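Side-chain contacts in dally-like, isoform A (Drosophila melanogaster, PDB 6XTZ), which is a cell-surface glypican that binds Wnt proteins and can shield their palmitoleate lipid, enabling signalling at a distance: residues Leu124-Glu127 / Leu128-Phe132; Leu139-Val142 / Met143-Phe147; Asn117-Val120 / Phe121-Phe125; Ser196-Ala199 / Thr200-Gly204; Lys83-Lys86 / Phe87-Phe91. The protein carries 5 engineered substitutions. One frame throughout, in Å; residues are numbered along the deposited sequence.

Contact 1: Leu124-Glu127 / Leu128-Phe132; sequences LFKE and LETYF. With O18 (O-palmitoleoyl serine), chain H.
With chi1 at -59°, Thr-130 has OG1 beside its own backbone N, and the hydroxyl turns back to Lys-126 O one helical turn earlier. Leu-124 has CG opposite its backbone N (chi1 175°). It meets Leu-128 along one flank of helix 118-134, with Leu-124 CG 4.3 Å from Leu-128 CD1. Lys-126 O is gripped twice. Thr-130 OG1 donates to it at 2.8 Å and Thr-130 N at 3.0 Å, from opposite faces of the carbonyl plane. A valine in place of Thr-130 would probably leave Lys-126 O with the amide bond alone and set a methyl against a polar oxygen. Glu-129 N donates to Phe-125 O at 2.8 Å. The Glu-129 side chain runs out past that carbonyl, CG lying 3.2 Å from Phe-125 O, and its OE2 forms a salt bridge with Arg-99 of helix 51-110. The Phe-125 ring meets the lipid obliquely, with CE1 3.5 Å from C8 of O-palmitoleoyl serine. Leu-124 CD2 stands 4.1 Å from C14 further down the lipid chain. The Thr-130 hydroxyl is thus spent on Lys-126 O and Glu-129 OE2 on Arg-99, while Leu-124 and Phe-125 meet the palmitoleoyl tail with carbon alone, as suits a lipid chain.

Contact 2: Leu139-Val142 / Met143-Phe147; sequences LLEV and MDKFF
Lys-145 and Glu-141 lie side by side, one turn apart on helix 139-158, and point the same way. The lysine can be followed outward. Its CB is 3.6 Å from Glu-141 O, and CG comes closer, to 3.3 Å from the same oxygen. CD then draws off from that carbonyl. CE reaches the glutamate side chain, 4.1 Å from Glu-141 CG. NZ ends 3.6 Å from Glu-141 OE2, a salt bridge of the i to i+4 kind. Both chains are extended beyond CG, but they start differently. Glu-141 CG is trans to its N (chi1 173°), while Lys-145 CG sits beside its own N (chi1 -65°), which turns the lysine back along the glutamate. At the backbone, Lys-145 N donates to Glu-141 O. On the inner side Met-143 CG presses on Leu-139 O at 3.1 Å, and its chain bends twice and packs on Leu-124 of helix 118-134. Phe-146 CD2 sits 3.9 Å above the centre of the Phe-147 ring. Phe-146 also touches O-palmitoleoyl serine and meets Phe-121 edge-to-face. The helix is therefore two-sided: a long ion pair, probably modest in strength, on its exposed side, and Met-143 and the two phenylalanines on the buried side, where Phe-146 reaches the lipid.

Contact 3: Asn117-Val120 / Phe121-Phe125; sequences NSYV and FSDLF. With O18 (O-palmitoleoyl serine), chain H.
Phe-121 packs its ring edge against the start of helix 118-134. Its CD1 is 3.4 Å from Asn-117 O, which lies near the ring plane. Its chi1 of -64° sets CG beside the backbone N, which brings the ring edge to the carbonyls of the first turn. C14 of O-palmitoleoyl serine also lies at the edge of this ring. Val-120 is buried next to it, with CB 4.4 Å from Phe-121 CD1. Val-120 and Leu-124, both buried, pack on helix 139-158. Together with the ring-edge contact they make this the tight side.

The other side is polar and more open. Tyr-119 is exposed, and one face of its ring takes Val-120 CG2, 3.5 Å above the plane and toward the rim. Asp-123 OD2 stands near the ring plane, 4.0 Å from Tyr-119 CD2, with ring and carboxylate planes 71° apart. The phenol OH turns to Lys-153 NZ. Tyr-119 O takes two donors from the same face of its plane: Asp-123 N at 2.9 Å and Ser-122 OG at 3.2 Å. The hydroxyl arrives at a C=O...O angle of only 101°, well off to the side of the carbonyl. An alanine at Ser-122 would lose that second donor and is likely to leave Tyr-119 O held by Asp-123 N alone.

The segment sits between two helices. Val-120 packs on Phe-146 and Leu-150 of helix 139-158, and the Phe-121 ring meets that of Tyr-114. Ser-118 touches Asn-103 and Ser-122 touches Arg-99, both of helix 51-110.

Contact 4: Ser196-Ala199 / Thr200-Gly204; sequences SFVA and TRTYG
Thr-200 and Thr-202 each turn a hydroxyl back onto a carbonyl one turn earlier, an i to i-4 side-chain-to-backbone bond inside helix 185-216 of the all-helical glypican core. Thr-200 OG1 donates to Ser-196 O at 2.6 Å. Thr-200 N bonds to the same oxygen at 2.9 Å. Thr-202 repeats the pattern on Val-198 O, with OG1 at 2.7 Å and N at 2.9 Å. In both pairs the hydroxyl and the amide approach from opposite faces of the carbonyl plane, and each oxygen is clamped between two donors. The first torsions, -56° and -55°, keep each OG1 next to its own N, within reach of the oxygen that N already holds. The two hydroxyls, though polar, are thereby satisfied within the helix.

The next shell holds the rest. Val-198 lies alongside Thr-202, both pointing the same way, and both touch Ala-536 of helix 513-538. Ser-196 OG is bonded instead to Phe-287 O. The Arg-201 chain runs extended from CG to NE and sends NH1 to Phe-132 O of helix 118-134. Tyr-203 meets Phe-87 of helix 51-110 edge-to-face and also packs on helix 263-283. Phe-197 leans on Leu-128 and Ile-289 and comes close to the lipid. Tyr-203 CB rests 3.2 Å from Ala-199 O.

Contact 5: Lys83-Lys86 / Phe87-Phe91; sequences KATK and FKDIF
Phe-87 N donates to Lys-83 O at 2.9 Å, the shortest backbone bond of this turn of helix 51-110, the long helix of the all-helical glypican core. Lys-88, Asp-89 and Ile-90 continue the i to i-4 ladder. Lys-86 and Ile-90 lie alongside each other and point the same way. The extended lysine, its CG trans to N (chi1 -178°), lays its methylenes along the isoleucine: Ile-90 CD1 is 3.9 Å from Lys-86 CG and 4.0 Å from Lys-86 CE. Lys-88 instead passes its stem over Ala-84 O, CG at 3.2 Å, and carries NZ to Thr-208 OG1 of helix 185-216. Lys-83 NZ goes the other way, to a salt bridge with Asp-448 of helix 441-455. The Phe-87 ring carries the packing inward, against Val-446 and Ile-449. Ala-84 O lies at the edge of the Phe-87 ring, near its plane. On the outer side Thr-85 and Asp-89 run together. Thr-85 OG1 is turned to Gly-81 O, which leaves its methyl to the aspartate: Thr-85 CG2 touches Asp-89 OD2 at 3.4 Å.

Along the chain the order is contact 5, 3, 1, 2, 4. Contacts 3 and 1 share helix 118-134 and overlap at Leu-124 and Phe-125. Between centres, they are about 11 Å apart, and contact 2, on helix 139-158, lies about 12 Å from each. Contact 4 on helix 185-216 is about 13 Å from contact 1 and about 12 Å from contact 5 on helix 51-110, again between centres. Contacts 2 and 5 do not touch, with nearest atoms about 9 Å apart. Helix 118-134 touches the other three through these contacts, in one elongated helical domain. Contacts 1 to 3, and Phe-197 of contact 4, come up to the palmitoleoyl tail; the remainder lies nearer the chain's centre.

Contact 1: Leu124-Glu127 / Leu128-Phe132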
# COMPACT_ATOMS: atom_id res chain seq x y z
N LEU A 124 18.92 1.70 -25.02
CA LEU A 124 18.10 0.76 -24.27
C LEU A 124 18.04 1.13 -22.80
O LEU A 124 16.97 1.08 -22.18
CB LEU A 124 18.65 -0.66 -24.44
CG LEU A 124 17.96 -1.75 -23.62
CD1 LEU A 124 16.47 -1.81 -23.93
CD2 LEU A 124 18.62 -3.10 -23.86
N PHE A 125 19.18 1.51 -22.21
CA PHE A 125 19.19 1.95 -20.82
C PHE A 125 18.32 3.19 -20.63
O PHE A 125 17.60 3.30 -19.63
CB PHE A 125 20.62 2.23 -20.36
CG PHE A 125 21.26 1.08 -19.64
CD1 PHE A 125 21.07 0.91 -18.28
CD2 PHE A 125 22.04 0.16 -20.32
CE1 PHE A 125 21.65 -0.15 -17.61
CE2 PHE A 125 22.63 -0.90 -19.66
CZ PHE A 125 22.43 -1.05 -18.30
N LYS A 126 18.37 4.12 -21.58
CA LYS A 126 17.55 5.32 -21.49
C LYS A 126 16.07 4.97 -21.46
O LYS A 126 15.30 5.57 -20.69
CB LYS A 126 17.86 6.26 -22.66
CG LYS A 126 17.19 7.62 -22.56
CD LYS A 126 17.64 8.54 -23.69
CE LYS A 126 17.28 7.97 -25.05
NZ LYS A 126 17.71 8.87 -26.16
N GLU A 127 15.65 4.00 -22.27
CA GLU A 127 14.26 3.55 -22.23
C GLU A 127 13.94 2.88 -20.91
O GLU A 127 12.84 3.05 -20.36
CB GLU A 127 13.98 2.61 -23.40
CG GLU A 127 14.16 3.22 -24.78
CD GLU A 127 12.96 4.03 -25.24
OE1 GLU A 127 12.05 4.28 -24.42
OE2 GLU A 127 12.93 4.41 -26.43
N LEU A 128 14.88 2.09 -20.37
CA LEU A 128 14.65 1.42 -19.10
C LEU A 128 14.54 2.41 -17.96
O LEU A 128 13.68 2.27 -17.08
CB LEU A 128 15.76 0.41 -18.83
CG LEU A 128 15.81 -0.81 -19.76
CD1 LEU A 128 16.98 -1.70 -19.39
CD2 LEU A 128 14.50 -1.58 -19.70
N GLU A 129 15.40 3.43 -17.95
CA GLU A 129 15.31 4.47 -16.92
C GLU A 129 14.01 5.25 -17.04
O GLU A 129 13.39 5.61 -16.03
CB GLU A 129 16.50 5.41 -17.02
CG GLU A 129 17.85 4.75 -16.80
CD GLU A 129 19.00 5.74 -16.89
OE1 GLU A 129 18.75 6.95 -16.72
OE2 GLU A 129 20.14 5.31 -17.14
N THR A 130 13.57 5.51 -18.28
CA THR A 130 12.33 6.25 -18.47
C THR A 130 11.12 5.44 -18.00
O THR A 130 10.18 6.00 -17.43
CB THR A 130 12.17 6.64 -19.94
OG1 THR A 130 13.29 7.44 -20.35
CG2 THR A 130 10.89 7.43 -20.16
N TYR A 131 11.14 4.12 -18.21
CA TYR A 131 10.02 3.31 -17.75
C TYR A 131 9.90 3.35 -16.23
O TYR A 131 8.80 3.52 -15.69
CB TYR A 131 10.15 1.86 -18.22
CG TYR A 131 9.10 0.99 -17.55
CD1 TYR A 131 7.78 1.05 -17.95
CD2 TYR A 131 9.43 0.17 -16.48
CE1 TYR A 131 6.81 0.28 -17.33
CE2 TYR A 131 8.47 -0.60 -15.85
CZ TYR A 131 7.16 -0.54 -16.28
OH TYR A 131 6.20 -1.29 -15.66
N PHE A 132 11.01 3.16 -15.52
CA PHE A 132 10.94 3.17 -14.07
C PHE A 132 10.53 4.54 -13.55
O PHE A 132 9.94 4.64 -12.46
CB PHE A 132 12.28 2.76 -13.46
CG PHE A 132 12.25 2.64 -11.96
CD1 PHE A 132 11.64 1.56 -11.35
CD2 PHE A 132 12.80 3.63 -11.16
CE1 PHE A 132 11.60 1.44 -9.98
CE2 PHE A 132 12.76 3.52 -9.78
CZ PHE A 132 12.16 2.43 -9.19
CA O18 H . 25.24 -5.51 -7.25
CB O18 H . 25.69 -4.74 -8.48
C1 O18 H . 25.21 -4.99 -10.79
C2 O18 H . 24.12 -5.21 -11.80
C3 O18 H . 22.90 -4.32 -11.58
C4 O18 H . 21.93 -4.38 -12.75
C5 O18 H . 20.78 -3.39 -12.65
C6 O18 H . 19.90 -3.34 -13.89
C7 O18 H . 20.64 -2.92 -15.15
C8 O18 H . 19.77 -2.91 -16.41
C9 O18 H . 19.28 -4.26 -16.80
C10 O18 H . 19.64 -4.95 -17.87
C11 O18 H . 20.64 -4.52 -18.90
C12 O18 H . 20.56 -5.33 -20.19
C13 O18 H . 21.63 -4.97 -21.21
C14 O18 H . 21.53 -5.73 -22.52
C15 O18 H . 21.66 -7.24 -22.38
C16 O18 H . 21.65 -7.96 -23.71
C O18 H . 24.00 -4.75 -6.80
N O18 H . 24.92 -6.90 -7.56
OG O18 H . 24.73 -4.96 -9.54
O11 O18 H . 26.37 -4.86 -11.06
O O18 H . 23.88 -4.38 -5.64

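Contact 2: Leu139-Val142 / Met143-Phe147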
# COMPACT_ATOMS: atom_id res chain seq x y z
N LEU A 139 7.98 -2.11 -22.75
CA LEU A 139 9.28 -2.74 -22.54
C LEU A 139 9.55 -3.82 -23.59
O LEU A 139 10.64 -3.87 -24.18
CB LEU A 139 9.36 -3.32 -21.13
CG LEU A 139 9.44 -2.29 -20.00
CD1 LEU A 139 9.37 -2.97 -18.65
CD2 LEU A 139 10.72 -1.47 -20.13
N LEU A 140 8.58 -4.71 -23.82
CA LEU A 140 8.78 -5.78 -24.80
C LEU A 140 9.01 -5.21 -26.19
O LEU A 140 9.82 -5.74 -26.96
CB LEU A 140 7.58 -6.72 -24.79
CG LEU A 140 7.43 -7.61 -23.55
CD1 LEU A 140 6.30 -8.61 -23.76
CD2 LEU A 140 8.73 -8.32 -23.24
N GLU A 141 8.31 -4.13 -26.53
CA GLU A 141 8.53 -3.49 -27.83
C GLU A 141 9.94 -2.93 -27.94
O GLU A 141 10.61 -3.09 -28.97
CB GLU A 141 7.49 -2.39 -28.04
CG GLU A 141 7.71 -1.55 -29.29
CD GLU A 141 6.71 -0.41 -29.40
OE1 GLU A 141 5.56 -0.58 -28.95
OE2 GLU A 141 7.08 0.66 -29.92
N VAL A 142 10.42 -2.27 -26.88
CA VAL A 142 11.77 -1.71 -26.91
C VAL A 142 12.81 -2.83 -26.92
O VAL A 142 13.84 -2.73 -27.60
CB VAL A 142 11.98 -0.76 -25.72
CG1 VAL A 142 13.41 -0.26 -25.68
CG2 VAL A 142 11.01 0.41 -25.81
N MET A 143 12.55 -3.92 -26.19
CA MET A 143 13.49 -5.04 -26.18
C MET A 143 13.57 -5.71 -27.54
O MET A 143 14.66 -6.08 -27.99
CB MET A 143 13.08 -6.05 -25.11
CG MET A 143 13.24 -5.57 -23.68
SD MET A 143 14.94 -5.17 -23.25
CE MET A 143 15.77 -6.72 -23.62
N ASP A 144 12.43 -5.87 -28.22
CA ASP A 144 12.43 -6.50 -29.53
C ASP A 144 13.17 -5.66 -30.56
O ASP A 144 13.91 -6.19 -31.39
CB ASP A 144 11.00 -6.79 -29.98
CG ASP A 144 10.31 -7.84 -29.13
OD1 ASP A 144 11.02 -8.65 -28.50
OD2 ASP A 144 9.06 -7.85 -29.09
N LYS A 145 12.97 -4.34 -30.52
CA LYS A 145 13.71 -3.46 -31.42
C LYS A 145 15.19 -3.43 -31.08
O LYS A 145 16.03 -3.20 -31.97
CB LYS A 145 13.13 -2.04 -31.38
CG LYS A 145 11.70 -1.94 -31.90
CD LYS A 145 11.25 -0.49 -31.96
CE LYS A 145 9.85 -0.38 -32.57
NZ LYS A 145 9.39 1.04 -32.64
N PHE A 146 15.53 -3.66 -29.81
CA PHE A 146 16.94 -3.72 -29.42
C PHE A 146 17.64 -4.90 -30.08
O PHE A 146 18.71 -4.75 -30.68
CB PHE A 146 17.04 -3.81 -27.90
CG PHE A 146 18.42 -4.09 -27.39
CD1 PHE A 146 19.40 -3.12 -27.42
CD2 PHE A 146 18.73 -5.33 -26.85
CE1 PHE A 146 20.67 -3.38 -26.94
CE2 PHE A 146 20.00 -5.60 -26.37
CZ PHE A 146 20.97 -4.62 -26.42
N PHE A 147 17.05 -6.10 -29.98
CA PHE A 147 17.67 -7.27 -30.58
C PHE A 147 17.56 -7.25 -32.10
O PHE A 147 18.43 -7.80 -32.79
CB PHE A 147 17.06 -8.55 -30.01
CG PHE A 147 17.48 -8.83 -28.60
CD1 PHE A 147 18.76 -9.30 -28.32
CD2 PHE A 147 16.60 -8.63 -27.55
CE1 PHE A 147 19.15 -9.56 -27.03
CE2 PHE A 147 16.99 -8.89 -26.25
CZ PHE A 147 18.26 -9.36 -25.98

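Contact 3: Asn117-Val120 / Phe121-Phe125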
# COMPACT_ATOMS: atom_id res chain seq x y z
N ASN A 117 29.17 0.51 -31.30
CA ASN A 117 27.73 0.31 -31.18
C ASN A 117 27.23 0.55 -29.76
O ASN A 117 26.17 0.04 -29.39
CB ASN A 117 27.34 -1.09 -31.63
CG ASN A 117 27.97 -1.47 -32.95
OD1 ASN A 117 28.50 -2.57 -33.10
ND2 ASN A 117 27.94 -0.56 -33.91
N SER A 118 27.97 1.31 -28.95
CA SER A 118 27.54 1.56 -27.58
C SER A 118 26.22 2.30 -27.54
O SER A 118 25.48 2.18 -26.55
CB SER A 118 28.62 2.35 -26.83
OG SER A 118 28.77 3.65 -27.37
N TYR A 119 25.90 3.06 -28.59
CA TYR A 119 24.65 3.81 -28.61
C TYR A 119 23.43 2.90 -28.58
O TYR A 119 22.39 3.27 -28.02
CB TYR A 119 24.60 4.71 -29.85
CG TYR A 119 24.44 3.97 -31.16
CD1 TYR A 119 25.53 3.41 -31.81
CD2 TYR A 119 23.19 3.83 -31.75
CE1 TYR A 119 25.38 2.74 -33.01
CE2 TYR A 119 23.03 3.15 -32.94
CZ TYR A 119 24.12 2.61 -33.57
OH TYR A 119 23.96 1.94 -34.76
N VAL A 120 23.53 1.70 -29.16
CA VAL A 120 22.42 0.76 -29.11
C VAL A 120 22.12 0.36 -27.67
O VAL A 120 20.96 0.17 -27.28
CB VAL A 120 22.71 -0.48 -29.98
CG1 VAL A 120 21.51 -1.41 -30.01
CG2 VAL A 120 23.09 -0.05 -31.39
N PHE A 121 23.17 0.25 -26.85
CA PHE A 121 22.99 -0.15 -25.46
C PHE A 121 22.59 1.03 -24.58
O PHE A 121 21.78 0.87 -23.66
CB PHE A 121 24.27 -0.80 -24.93
CG PHE A 121 24.62 -2.09 -25.63
CD1 PHE A 121 25.34 -2.08 -26.81
CD2 PHE A 121 24.22 -3.31 -25.10
CE1 PHE A 121 25.66 -3.27 -27.45
CE2 PHE A 121 24.54 -4.49 -25.73
CZ PHE A 121 25.26 -4.47 -26.91
N SER A 122 23.13 2.22 -24.85
CA SER A 122 22.74 3.39 -24.07
C SER A 122 21.30 3.80 -24.35
O SER A 122 20.61 4.26 -23.45
CB SER A 122 23.69 4.56 -24.35
OG SER A 122 23.55 5.04 -25.67
N ASP A 123 20.84 3.63 -25.60
CA ASP A 123 19.44 3.92 -25.91
C ASP A 123 18.51 2.97 -25.17
O ASP A 123 17.42 3.37 -24.74
CB ASP A 123 19.21 3.84 -27.41
CG ASP A 123 19.90 4.95 -28.17
OD1 ASP A 123 20.19 6.00 -27.56
OD2 ASP A 123 20.16 4.77 -29.38
N LEU A 124 18.92 1.70 -25.02
CA LEU A 124 18.10 0.76 -24.27
C LEU A 124 18.04 1.13 -22.80
O LEU A 124 16.97 1.08 -22.18
CB LEU A 124 18.65 -0.66 -24.44
CG LEU A 124 17.96 -1.75 -23.62
CD1 LEU A 124 16.47 -1.81 -23.93
CD2 LEU A 124 18.62 -3.10 -23.86
N PHE A 125 19.18 1.51 -22.21
CA PHE A 125 19.19 1.95 -20.82
C PHE A 125 18.32 3.19 -20.63
O PHE A 125 17.60 3.30 -19.63
CB PHE A 125 20.62 2.23 -20.36
CG PHE A 125 21.26 1.08 -19.64
CD1 PHE A 125 21.07 0.91 -18.28
CD2 PHE A 125 22.04 0.16 -20.32
CE1 PHE A 125 21.65 -0.15 -17.61
CE2 PHE A 125 22.63 -0.90 -19.66
CZ PHE A 125 22.43 -1.05 -18.30
CA O18 H . 25.24 -5.51 -7.25
CB O18 H . 25.69 -4.74 -8.48
C1 O18 H . 25.21 -4.99 -10.79
C2 O18 H . 24.12 -5.21 -11.80
C3 O18 H . 22.90 -4.32 -11.58
C4 O18 H . 21.93 -4.38 -12.75
C5 O18 H . 20.78 -3.39 -12.65
C6 O18 H . 19.90 -3.34 -13.89
C7 O18 H . 20.64 -2.92 -15.15
C8 O18 H . 19.77 -2.91 -16.41
C9 O18 H . 19.28 -4.26 -16.80
C10 O18 H . 19.64 -4.95 -17.87
C11 O18 H . 20.64 -4.52 -18.90
C12 O18 H . 20.56 -5.33 -20.19
C13 O18 H . 21.63 -4.97 -21.21
C14 O18 H . 21.53 -5.73 -22.52
C15 O18 H . 21.66 -7.24 -22.38
C16 O18 H . 21.65 -7.96 -23.71
C O18 H . 24.00 -4.75 -6.80
N O18 H . 24.92 -6.90 -7.56
OG O18 H . 24.73 -4.96 -9.54
O11 O18 H . 26.37 -4.86 -11.06
O O18 H . 23.88 -4.38 -5.64

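Contact 4: Ser196-Ala199 / Thr200-Gly204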
# COMPACT_ATOMS: atom_id res chain seq x y z
N SER A 196 10.92 -7.99 -14.49
CA SER A 196 11.65 -7.40 -13.37
C SER A 196 11.34 -5.92 -13.24
O SER A 196 11.10 -5.42 -12.13
CB SER A 196 13.15 -7.64 -13.55
OG SER A 196 13.86 -7.23 -12.40
N PHE A 197 11.35 -5.19 -14.35
CA PHE A 197 11.13 -3.74 -14.29
C PHE A 197 9.68 -3.41 -13.96
O PHE A 197 9.41 -2.42 -13.25
CB PHE A 197 11.55 -3.09 -15.60
CG PHE A 197 13.00 -2.69 -15.64
CD1 PHE A 197 13.98 -3.62 -15.96
CD2 PHE A 197 13.38 -1.40 -15.34
CE1 PHE A 197 15.31 -3.25 -15.99
CE2 PHE A 197 14.71 -1.02 -15.37
CZ PHE A 197 15.68 -1.96 -15.69
N VAL A 198 8.73 -4.20 -14.46
CA VAL A 198 7.33 -3.96 -14.12
C VAL A 198 7.09 -4.23 -12.64
O VAL A 198 6.44 -3.44 -11.95
CB VAL A 198 6.41 -4.82 -15.01
CG1 VAL A 198 4.96 -4.68 -14.55
CG2 VAL A 198 6.54 -4.40 -16.46
N ALA A 199 7.62 -5.34 -12.13
CA ALA A 199 7.44 -5.66 -10.72
C ALA A 199 8.14 -4.65 -9.82
O ALA A 199 7.63 -4.29 -8.76
CB ALA A 199 7.94 -7.08 -10.43
N THR A 200 9.32 -4.18 -10.24
CA THR A 200 10.07 -3.23 -9.42
C THR A 200 9.36 -1.88 -9.35
O THR A 200 9.21 -1.30 -8.27
CB THR A 200 11.49 -3.06 -9.97
OG1 THR A 200 12.12 -4.35 -10.05
CG2 THR A 200 12.30 -2.15 -9.06
N ARG A 201 8.92 -1.37 -10.50
CA ARG A 201 8.23 -0.08 -10.52
C ARG A 201 6.90 -0.16 -9.78
O ARG A 201 6.58 0.71 -8.96
CB ARG A 201 8.02 0.39 -11.96
CG ARG A 201 6.99 1.50 -12.08
CD ARG A 201 6.93 2.07 -13.48
NE ARG A 201 5.78 2.97 -13.64
CZ ARG A 201 5.77 4.24 -13.24
NH1 ARG A 201 6.83 4.77 -12.66
NH2 ARG A 201 4.68 4.97 -13.42
N THR A 202 6.11 -1.20 -10.06
CA THR A 202 4.79 -1.33 -9.44
C THR A 202 4.91 -1.44 -7.92
O THR A 202 4.07 -0.91 -7.19
CB THR A 202 4.05 -2.53 -10.02
OG1 THR A 202 3.99 -2.41 -11.45
CG2 THR A 202 2.64 -2.61 -9.47
N TYR A 203 5.94 -2.13 -7.44
CA TYR A 203 6.15 -2.28 -6.00
C TYR A 203 6.27 -0.92 -5.32
O TYR A 203 5.59 -0.65 -4.32
CB TYR A 203 7.40 -3.13 -5.76
CG TYR A 203 7.59 -3.63 -4.34
CD1 TYR A 203 6.77 -4.62 -3.82
CD2 TYR A 203 8.61 -3.13 -3.55
CE1 TYR A 203 6.96 -5.09 -2.53
CE2 TYR A 203 8.80 -3.59 -2.26
CZ TYR A 203 7.97 -4.57 -1.76
OH TYR A 203 8.16 -5.04 -0.48
N GLY A 204 7.12 -0.05 -5.86
CA GLY A 204 7.25 1.28 -5.30
C GLY A 204 6.08 2.20 -5.58
O GLY A 204 5.74 3.04 -4.75

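Contact 5: Lys83-Lys86 / Phe87-Phe91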
# COMPACT_ATOMS: atom_id res chain seq x y z
N LYS A 83 9.57 5.25 2.83
CA LYS A 83 10.17 4.01 2.37
C LYS A 83 9.99 3.82 0.87
O LYS A 83 10.87 3.25 0.21
CB LYS A 83 9.57 2.82 3.13
CG LYS A 83 9.89 2.80 4.62
CD LYS A 83 11.38 2.60 4.87
CE LYS A 83 11.67 2.54 6.36
NZ LYS A 83 13.11 2.32 6.66
N ALA A 84 8.87 4.29 0.32
CA ALA A 84 8.69 4.26 -1.12
C ALA A 84 9.68 5.18 -1.82
O ALA A 84 10.21 4.86 -2.89
CB ALA A 84 7.26 4.63 -1.49
N THR A 85 9.95 6.35 -1.22
CA THR A 85 10.93 7.27 -1.79
C THR A 85 12.34 6.70 -1.70
O THR A 85 13.13 6.84 -2.64
CB THR A 85 10.85 8.62 -1.09
OG1 THR A 85 9.57 9.21 -1.32
CG2 THR A 85 11.93 9.56 -1.60
N LYS A 86 12.67 6.05 -0.58
CA LYS A 86 13.98 5.42 -0.45
C LYS A 86 14.12 4.27 -1.45
O LYS A 86 15.20 4.07 -2.02
CB LYS A 86 14.18 4.91 0.98
CG LYS A 86 15.53 4.26 1.23
CD LYS A 86 15.65 3.75 2.65
CE LYS A 86 17.00 3.09 2.90
NZ LYS A 86 17.12 2.53 4.27
N PHE A 87 13.04 3.53 -1.68
CA PHE A 87 13.08 2.43 -2.64
C PHE A 87 13.35 2.94 -4.05
O PHE A 87 14.19 2.39 -4.77
CB PHE A 87 11.76 1.65 -2.58
CG PHE A 87 11.61 0.63 -3.67
CD1 PHE A 87 12.19 -0.62 -3.56
CD2 PHE A 87 10.86 0.92 -4.81
CE1 PHE A 87 12.04 -1.56 -4.56
CE2 PHE A 87 10.71 -0.02 -5.81
CZ PHE A 87 11.30 -1.26 -5.69
N LYS A 88 12.63 3.99 -4.46
CA LYS A 88 12.83 4.53 -5.81
C LYS A 88 14.22 5.11 -5.98
O LYS A 88 14.87 4.89 -7.01
CB LYS A 88 11.77 5.59 -6.10
CG LYS A 88 10.34 5.07 -6.10
CD LYS A 88 9.36 6.22 -6.26
CE LYS A 88 7.93 5.75 -6.09
NZ LYS A 88 6.99 6.90 -6.14
N ASP A 89 14.71 5.84 -4.98
CA ASP A 89 16.04 6.44 -5.07
C ASP A 89 17.13 5.38 -5.18
O ASP A 89 18.11 5.56 -5.90
CB ASP A 89 16.30 7.35 -3.87
CG ASP A 89 15.41 8.58 -3.86
OD1 ASP A 89 14.99 9.03 -4.95
OD2 ASP A 89 15.12 9.10 -2.76
N ILE A 90 16.97 4.27 -4.45
CA ILE A 90 17.97 3.21 -4.48
C ILE A 90 18.02 2.56 -5.86
O ILE A 90 19.09 2.35 -6.42
CB ILE A 90 17.70 2.18 -3.37
CG1 ILE A 90 18.07 2.75 -2.00
CG2 ILE A 90 18.45 0.89 -3.64
CD1 ILE A 90 17.75 1.83 -0.84
N PHE A 91 16.85 2.24 -6.42
CA PHE A 91 16.82 1.59 -7.73
C PHE A 91 17.23 2.56 -8.83
O PHE A 91 17.86 2.15 -9.82
CB PHE A 91 15.44 1.01 -8.01
CG PHE A 91 15.40 0.11 -9.22
CD1 PHE A 91 15.86 -1.19 -9.14
CD2 PHE A 91 14.92 0.57 -10.43
CE1 PHE A 91 15.84 -2.02 -10.25
CE2 PHE A 91 14.89 -0.25 -11.55
CZ PHE A 91 15.35 -1.55 -11.45